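Local coordinates for spot 14 protein (Mus musculus, PDB 3ONT) that modulates lipogenesis, supporting triglyceride synthesis in the lactating mammary gland, and forms homodimers as well as heterodimers with MID1IP1, at the interface of chains A and B. Coordinates in Å, arbitrary orientation; residue numbers count along the deposited sequence, not the author numbering. Chains: chain A/B, Spot 14 protein.

Contact 1: the interface of chains A and B. Residues chain A 32-35, 38-39, 42, 58, 62; chain B 140, 143-144, 147-148.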
loop_
_atom_site.group_PDB
_atom_site.type_symbol
_atom_site.label_atom_id
_atom_site.label_comp_id
_atom_site.label_asym_id
_atom_site.label_seq_id
_atom_site.Cartn_x
_atom_site.Cartn_y
_atom_site.Cartn_z
ATOM N N VAL A 32 0.227 -19.957 -18.586
ATOM C CA VAL A 32 1.243 -21.004 -18.753
ATOM C C VAL A 32 0.928 -22.288 -17.979
ATOM O O VAL A 32 1.065 -23.404 -18.514
ATOM C CB VAL A 32 2.650 -20.481 -18.360
ATOM C CG1 VAL A 32 3.647 -21.618 -18.187
ATOM C CG2 VAL A 32 3.150 -19.466 -19.388
ATOM N N VAL A 33 0.504 -22.134 -16.729
ATOM C CA VAL A 33 0.246 -23.280 -15.859
ATOM C C VAL A 33 -1.087 -23.912 -16.239
ATOM O O VAL A 33 -2.100 -23.739 -15.573
ATOM C CB VAL A 33 0.339 -22.893 -14.350
ATOM C CG1 VAL A 33 -0.025 -24.052 -13.466
ATOM C CG2 VAL A 33 1.762 -22.405 -14.016
HETATM N N MSE A 34 -1.063 -24.666 -17.329
HETATM C CA MSE A 34 -2.271 -25.224 -17.927
HETATM C C MSE A 34 -2.911 -26.313 -17.073
HETATM O O MSE A 34 -4.148 -26.426 -17.031
HETATM C CB MSE A 34 -1.930 -25.806 -19.290
HETATM C CG MSE A 34 -1.381 -24.788 -20.274
HETATM SE SE MSE A 34 -2.697 -24.306 -21.631
HETATM C CE MSE A 34 -3.989 -23.335 -20.513
ATOM N N ILE A 35 -2.071 -27.129 -16.426
ATOM C CA ILE A 35 -2.537 -28.239 -15.603
ATOM C C ILE A 35 -1.987 -28.010 -14.185
ATOM O O ILE A 35 -0.900 -28.500 -13.819
ATOM C CB ILE A 35 -2.116 -29.641 -16.192
ATOM C CG1 ILE A 35 -2.329 -29.692 -17.715
ATOM C CG2 ILE A 35 -2.860 -30.786 -15.477
ATOM C CD1 ILE A 35 -1.745 -30.908 -18.410
ATOM N N LEU A 38 -0.442 -30.629 -11.548
ATOM C CA LEU A 38 0.961 -31.043 -11.681
ATOM C C LEU A 38 1.875 -30.355 -10.640
ATOM O O LEU A 38 2.977 -30.854 -10.352
ATOM C CB LEU A 38 1.485 -30.777 -13.107
ATOM C CG LEU A 38 0.749 -31.517 -14.235
ATOM C CD1 LEU A 38 1.467 -31.301 -15.552
ATOM C CD2 LEU A 38 0.539 -33.041 -13.986
ATOM N N LEU A 39 1.430 -29.218 -10.097
ATOM C CA LEU A 39 2.177 -28.507 -9.050
ATOM C C LEU A 39 2.013 -29.143 -7.672
ATOM O O LEU A 39 2.816 -28.887 -6.775
ATOM C CB LEU A 39 1.772 -27.033 -8.981
ATOM C CG LEU A 39 1.990 -26.130 -10.200
ATOM C CD1 LEU A 39 1.448 -24.700 -9.977
ATOM C CD2 LEU A 39 3.474 -26.055 -10.585
ATOM N N VAL A 42 5.105 -30.781 -5.297
ATOM C CA VAL A 42 6.405 -30.206 -5.635
ATOM C C VAL A 42 6.740 -29.370 -4.430
ATOM O O VAL A 42 5.976 -28.467 -4.065
ATOM C CB VAL A 42 6.370 -29.321 -6.898
ATOM C CG1 VAL A 42 7.696 -28.584 -7.076
ATOM C CG2 VAL A 42 6.056 -30.152 -8.134
ATOM N N LEU A 58 4.133 -26.282 -3.717
ATOM C CA LEU A 58 4.099 -25.337 -4.822
ATOM C C LEU A 58 2.680 -24.982 -5.265
ATOM O O LEU A 58 2.420 -23.842 -5.637
ATOM C CB LEU A 58 4.895 -25.872 -5.999
ATOM C CG LEU A 58 5.332 -24.791 -6.979
ATOM C CD1 LEU A 58 5.944 -23.583 -6.233
ATOM C CD2 LEU A 58 6.308 -25.358 -8.007
ATOM N N PHE A 62 1.408 -21.162 -5.544
ATOM C CA PHE A 62 0.710 -20.730 -6.738
ATOM C C PHE A 62 -0.666 -20.134 -6.360
ATOM O O PHE A 62 -1.004 -19.019 -6.746
ATOM C CB PHE A 62 0.609 -21.966 -7.634
ATOM C CG PHE A 62 -0.283 -21.825 -8.812
ATOM C CD1 PHE A 62 0.150 -21.187 -9.957
ATOM C CD2 PHE A 62 -1.544 -22.427 -8.813
ATOM C CE1 PHE A 62 -0.681 -21.110 -11.089
ATOM C CE2 PHE A 62 -2.384 -22.354 -9.923
ATOM C CZ PHE A 62 -1.951 -21.692 -11.062
ATOM N N VAL B 140 7.876 -19.827 -10.578
ATOM C CA VAL B 140 6.853 -20.846 -10.709
ATOM C C VAL B 140 6.568 -21.141 -12.186
ATOM O O VAL B 140 6.412 -22.300 -12.564
ATOM C CB VAL B 140 5.538 -20.480 -10.019
ATOM C CG1 VAL B 140 4.478 -21.565 -10.332
ATOM C CG2 VAL B 140 5.734 -20.307 -8.518
ATOM N N LYS B 143 9.398 -23.105 -13.622
ATOM C CA LYS B 143 9.401 -24.450 -13.087
ATOM C C LYS B 143 8.405 -25.322 -13.844
ATOM O O LYS B 143 8.741 -26.429 -14.269
ATOM C CB LYS B 143 9.145 -24.441 -11.576
ATOM C CG LYS B 143 9.118 -25.826 -10.938
ATOM C CD LYS B 143 10.333 -26.168 -10.063
ATOM C CE LYS B 143 11.408 -26.989 -10.799
ATOM N NZ LYS B 143 11.087 -28.430 -11.007
ATOM N N TYR B 144 7.194 -24.819 -14.038
ATOM C CA TYR B 144 6.181 -25.548 -14.811
ATOM C C TYR B 144 6.626 -25.845 -16.242
ATOM O O TYR B 144 6.408 -26.942 -16.759
ATOM C CB TYR B 144 4.881 -24.767 -14.867
ATOM C CG TYR B 144 3.756 -25.539 -15.509
ATOM C CD1 TYR B 144 3.525 -25.460 -16.882
ATOM C CD2 TYR B 144 2.911 -26.352 -14.739
ATOM C CE1 TYR B 144 2.486 -26.153 -17.464
ATOM C CE2 TYR B 144 1.873 -27.047 -15.315
ATOM C CZ TYR B 144 1.664 -26.947 -16.677
ATOM O OH TYR B 144 0.619 -27.636 -17.260
HETATM N N MSE B 147 9.187 -28.614 -15.881
HETATM C CA MSE B 147 8.478 -29.857 -15.556
HETATM C C MSE B 147 7.795 -30.509 -16.733
HETATM O O MSE B 147 7.761 -31.725 -16.830
HETATM C CB MSE B 147 7.403 -29.601 -14.521
HETATM C CG MSE B 147 7.921 -29.412 -13.140
HETATM SE SE MSE B 147 6.494 -28.670 -12.070
HETATM C CE MSE B 147 5.034 -29.748 -12.724
ATOM N N THR B 148 7.207 -29.710 -17.606
ATOM C CA THR B 148 6.456 -30.288 -18.703
ATOM C C THR B 148 7.281 -30.214 -19.981
ATOM O O THR B 148 6.731 -30.166 -21.084
ATOM C CB THR B 148 5.106 -29.602 -18.886
ATOM O OG1 THR B 148 5.317 -28.222 -19.193
ATOM C CG2 THR B 148 4.281 -29.709 -17.621
#

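Contact 2: the interface of chains A and B. Residues chain A 22, 25-26, 61, 64-65, 68, 72, 112, 115, 119; chain B 130, 133-134, 136-137.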
loop_
_atom_site.group_PDB
_atom_site.type_symbol
_atom_site.label_atom_id
_atom_site.label_comp_id
_atom_site.label_asym_id
_atom_site.label_seq_id
_atom_site.Cartn_x
_atom_site.Cartn_y
_atom_site.Cartn_z
ATOM N N TYR A 22 3.428 -7.045 -11.356
ATOM C CA TYR A 22 3.030 -8.232 -10.639
ATOM C C TYR A 22 1.816 -8.874 -11.288
ATOM O O TYR A 22 1.810 -10.087 -11.567
ATOM C CB TYR A 22 2.737 -7.915 -9.185
ATOM C CG TYR A 22 2.268 -9.121 -8.423
ATOM C CD1 TYR A 22 3.174 -10.097 -7.998
ATOM C CD2 TYR A 22 0.926 -9.292 -8.121
ATOM C CE1 TYR A 22 2.751 -11.210 -7.304
ATOM C CE2 TYR A 22 0.499 -10.395 -7.411
ATOM C CZ TYR A 22 1.419 -11.351 -7.014
ATOM O OH TYR A 22 0.985 -12.458 -6.331
ATOM N N VAL A 25 2.734 -10.535 -14.548
ATOM C CA VAL A 25 3.472 -11.773 -14.383
ATOM C C VAL A 25 2.548 -12.900 -13.893
ATOM O O VAL A 25 2.620 -14.040 -14.373
ATOM C CB VAL A 25 4.679 -11.560 -13.462
ATOM C CG1 VAL A 25 5.265 -12.888 -13.013
ATOM C CG2 VAL A 25 5.727 -10.751 -14.203
ATOM N N VAL A 26 1.654 -12.575 -12.970
ATOM C CA VAL A 26 0.759 -13.588 -12.461
ATOM C C VAL A 26 -0.237 -14.017 -13.536
ATOM O O VAL A 26 -0.527 -15.211 -13.653
ATOM C CB VAL A 26 0.051 -13.156 -11.151
ATOM C CG1 VAL A 26 -1.061 -14.144 -10.781
ATOM C CG2 VAL A 26 1.064 -13.037 -10.031
ATOM N N TYR A 61 1.367 -22.385 -2.989
ATOM C CA TYR A 61 2.047 -21.148 -3.222
ATOM C C TYR A 61 1.485 -20.434 -4.446
ATOM O O TYR A 61 1.159 -19.237 -4.406
ATOM C CB TYR A 61 3.522 -21.430 -3.416
ATOM C CG TYR A 61 4.351 -20.198 -3.351
ATOM C CD1 TYR A 61 4.522 -19.523 -2.148
ATOM C CD2 TYR A 61 4.957 -19.690 -4.491
ATOM C CE1 TYR A 61 5.280 -18.377 -2.082
ATOM C CE2 TYR A 61 5.720 -18.528 -4.435
ATOM C CZ TYR A 61 5.872 -17.886 -3.233
ATOM O OH TYR A 61 6.622 -16.749 -3.174
HETATM N N MSE A 64 -1.632 -18.855 -3.534
HETATM C CA MSE A 64 -1.450 -17.615 -2.798
HETATM C C MSE A 64 -1.150 -16.469 -3.764
HETATM O O MSE A 64 -1.740 -15.391 -3.664
HETATM C CB MSE A 64 -0.338 -17.761 -1.763
HETATM C CG MSE A 64 -0.208 -16.550 -0.857
HETATM SE SE MSE A 64 1.408 -16.520 0.276
HETATM C CE MSE A 64 2.727 -16.259 -1.156
ATOM N N LEU A 65 -0.226 -16.718 -4.691
ATOM C CA LEU A 65 0.138 -15.749 -5.701
ATOM C C LEU A 65 -1.112 -15.254 -6.425
ATOM O O LEU A 65 -1.312 -14.045 -6.560
ATOM C CB LEU A 65 1.123 -16.365 -6.684
ATOM C CG LEU A 65 2.536 -16.659 -6.174
ATOM C CD1 LEU A 65 3.327 -17.355 -7.256
ATOM C CD2 LEU A 65 3.233 -15.387 -5.751
ATOM N N ILE A 68 -3.365 -13.030 -4.005
ATOM C CA ILE A 68 -2.865 -11.685 -3.845
ATOM C C ILE A 68 -3.119 -10.891 -5.127
ATOM O O ILE A 68 -3.547 -9.741 -5.084
ATOM C CB ILE A 68 -1.383 -11.719 -3.507
ATOM C CG1 ILE A 68 -1.204 -12.269 -2.090
ATOM C CG2 ILE A 68 -0.755 -10.342 -3.694
ATOM C CD1 ILE A 68 0.217 -12.405 -1.670
ATOM N N VAL A 72 -4.720 -7.157 -5.823
ATOM C CA VAL A 72 -4.024 -6.153 -6.585
ATOM C C VAL A 72 -4.895 -5.666 -7.737
ATOM O O VAL A 72 -4.873 -4.494 -8.059
ATOM C CB VAL A 72 -2.694 -6.706 -7.120
ATOM C CG1 VAL A 72 -2.081 -5.772 -8.145
ATOM C CG2 VAL A 72 -1.720 -6.983 -5.972
ATOM N N GLU A 112 7.289 -17.203 4.094
ATOM C CA GLU A 112 6.787 -17.082 2.728
ATOM C C GLU A 112 5.246 -17.169 2.629
ATOM O O GLU A 112 4.641 -16.462 1.830
ATOM C CB GLU A 112 7.461 -18.133 1.843
ATOM C CG GLU A 112 7.442 -17.847 0.342
ATOM C CD GLU A 112 8.369 -16.701 -0.101
ATOM O OE1 GLU A 112 9.390 -16.438 0.570
ATOM O OE2 GLU A 112 8.071 -16.079 -1.140
ATOM N N LEU A 115 3.029 -14.159 3.944
ATOM C CA LEU A 115 3.073 -12.997 3.065
ATOM C C LEU A 115 1.707 -12.466 2.663
ATOM O O LEU A 115 1.529 -11.255 2.578
ATOM C CB LEU A 115 3.958 -13.240 1.841
ATOM C CG LEU A 115 5.477 -13.134 2.063
ATOM C CD1 LEU A 115 6.198 -12.952 0.748
ATOM C CD2 LEU A 115 5.844 -11.985 2.970
ATOM N N PHE A 119 0.698 -8.785 3.613
ATOM C CA PHE A 119 0.280 -7.936 2.511
ATOM C C PHE A 119 -1.037 -7.295 2.876
ATOM O O PHE A 119 -1.195 -6.073 2.802
ATOM C CB PHE A 119 0.142 -8.761 1.227
ATOM C CG PHE A 119 -0.491 -8.018 0.084
ATOM C CD1 PHE A 119 0.257 -7.120 -0.688
ATOM C CD2 PHE A 119 -1.823 -8.239 -0.257
ATOM C CE1 PHE A 119 -0.323 -6.419 -1.779
ATOM C CE2 PHE A 119 -2.421 -7.547 -1.345
ATOM C CZ PHE A 119 -1.665 -6.635 -2.100
ATOM N N LEU B 130 5.411 -7.291 -3.165
ATOM C CA LEU B 130 5.072 -7.487 -4.579
ATOM C C LEU B 130 6.318 -7.720 -5.457
ATOM O O LEU B 130 6.276 -8.501 -6.405
ATOM C CB LEU B 130 4.248 -6.317 -5.115
ATOM C CG LEU B 130 2.892 -6.055 -4.455
ATOM C CD1 LEU B 130 2.192 -4.919 -5.112
ATOM C CD2 LEU B 130 2.016 -7.279 -4.525
ATOM N N LEU B 133 7.432 -11.290 -4.708
ATOM C CA LEU B 133 6.485 -12.227 -5.271
ATOM C C LEU B 133 6.453 -12.240 -6.812
ATOM O O LEU B 133 6.213 -13.296 -7.421
ATOM C CB LEU B 133 5.093 -11.984 -4.705
ATOM C CG LEU B 133 4.911 -12.285 -3.214
ATOM C CD1 LEU B 133 3.463 -12.063 -2.827
ATOM C CD2 LEU B 133 5.361 -13.689 -2.821
ATOM N N THR B 134 6.694 -11.082 -7.424
ATOM C CA THR B 134 6.852 -10.970 -8.862
ATOM C C THR B 134 7.978 -11.883 -9.333
ATOM O O THR B 134 7.824 -12.601 -10.322
ATOM C CB THR B 134 7.118 -9.496 -9.303
ATOM O OG1 THR B 134 5.973 -8.692 -8.993
ATOM C CG2 THR B 134 7.402 -9.400 -10.798
ATOM N N LYS B 136 9.078 -14.516 -7.656
ATOM C CA LYS B 136 8.728 -15.898 -7.319
ATOM C C LYS B 136 7.716 -16.481 -8.318
ATOM O O LYS B 136 7.907 -17.592 -8.805
ATOM C CB LYS B 136 8.216 -16.002 -5.889
ATOM C CG LYS B 136 9.098 -15.286 -4.874
ATOM C CD LYS B 136 9.848 -16.242 -3.976
ATOM C CE LYS B 136 10.975 -16.926 -4.695
ATOM N NZ LYS B 136 11.242 -18.259 -4.083
ATOM N N ALA B 137 6.673 -15.713 -8.646
ATOM C CA ALA B 137 5.775 -16.044 -9.748
ATOM C C ALA B 137 6.535 -16.355 -11.048
ATOM O O ALA B 137 6.192 -17.310 -11.757
ATOM C CB ALA B 137 4.750 -14.942 -9.960
#

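Contact 1: the interface of chains A and B
The phenol of B:Tyr144 is the centre of this patch of the homodimer interface, where the C-terminal end of helix 115-147 of chain B meets the end of helix 15-32 of chain A, the loop and 3-10 helix 36-39 after it, and the start of helix 58-73. Its hydroxyl OH accepts a hydrogen bond from the backbone amide N of A:Ile35, 2.9 Å away and moderately bent, with 146° at the hydrogen. A tyrosine suits the place because its long flat ring can lie between aliphatic groups while its tip still meets a main-chain N-H. One face of the ring lies against A:Val33, whose CA stands over the centre in a CH-pi contact, 3.9 Å from the ring centroid. Both methyls of A:Val33 spread along the B:Tyr144 side chain, CG1 reaching CD2 at 3.9 Å and CG2 touching CB and CG. A:Val32 adds its CG1 methyl beside CD1 of the ring. A phenylalanine here would probably keep much of this packing but lose the acceptor for the A:Ile35 amide, weakening the fixing of the chain A turn.

Next to the ring, B:Met147, a selenomethionine, bends at chi3 (42°) so that its terminal methyl CE lies 3.7 Å from CB of A:Leu38; a flexible, unbranched chain can fold over a leucine in this way. Towards the N-terminal side of B:Tyr144 in helix 115-147, B:Val140 turns its CG2 towards CD1 of A:Leu58, and the aliphatic stem of B:Lys143 passes CD2 of the same leucine, with CG doing the touching.

What positions the phenol begins at its own backbone: CG is anti to N (chi1 -173°), which sends the ring out towards chain A. The opposite face carries CG2 of B:Thr148, near the ring's rim, and this methyl also meets CD1 of A:Leu38. B:Thr148 is itself tied back to the helix end, its hydroxyl OG1 donating to the carbonyl O of B:Tyr144 at 3.0 Å, from above the carbonyl plane.

Contact 2: the interface of chains A and B
With CG anti to the carbonyl carbon (chi1 -67°) and an extended second torsion, B:Leu133 points its two methyls into the chain A helices. A:Tyr22 and A:Tyr61 both have CG anti to the backbone N, at 178° and -167°, and so bring their rings to either side of this leucine. Its branched end suits a pocket with several walls: CD1 meets CD1 of A:Ile68 at 3.5 Å, while CD2 faces CD1 of A:Leu115 at 3.7 Å and also approaches A:Met64, a selenomethionine, and A:Leu65.

A:Tyr22 presents its ring edge to the B helix, with the backbone C of B:Leu133 and N of B:Thr134 in the ring plane and CE1 against CB of B:Leu133. One face has CD2 of B:Leu130 toward its rim, the other CG2 of A:Val26. The phenol is held in its own chain: OH donates to O of A:Leu65 at 2.8 Å, lined up with a lone pair of the carbonyl oxygen. B:Thr134 likewise turns its hydroxyl back, OG1 donating to O of B:Leu130 at 2.6 Å.

The small side chain of B:Ala137 probably allows the helices to approach closely, its CB lying 3.7 Å from CG1 of A:Val25. At the other flank, CB of B:Lys136 sits in plane at the edge of A:Tyr61, whose OH donates to the anti lone pair of A:Glu112 OE2 at 2.6 Å. The B:Lys136 amine NZ stays 4.8 Å from that carboxylate oxygen OE2, so any attraction is probably long-range. The hydroxyls here thus bond within their own chains, and in this patch apolar packing, with no hydrogen bond across, helps to join the two subunits of the helical homodimer.

The C-alpha centres of contact 1 and contact 2 lie about 15 Å apart, along the same partner helix. Helix 115-147 of chain B supplies nearly all of its side's residues to both, contact 2 from its middle and contact 1 from its C-terminal end. Chain A answers with helices 15-32 and 58-73 in each, adding the loop after helix 15-32 and the 3-10 helix 36-39 at contact 1, and helices 110-113 and 115-147 at contact 2. One long helix is therefore embraced over several turns, by mostly apolar packing with a hydrogen bond from a chain A backbone amide to a tyrosine hydroxyl near its end. Two-fold symmetry repeats both contacts, as expected of the homodimer.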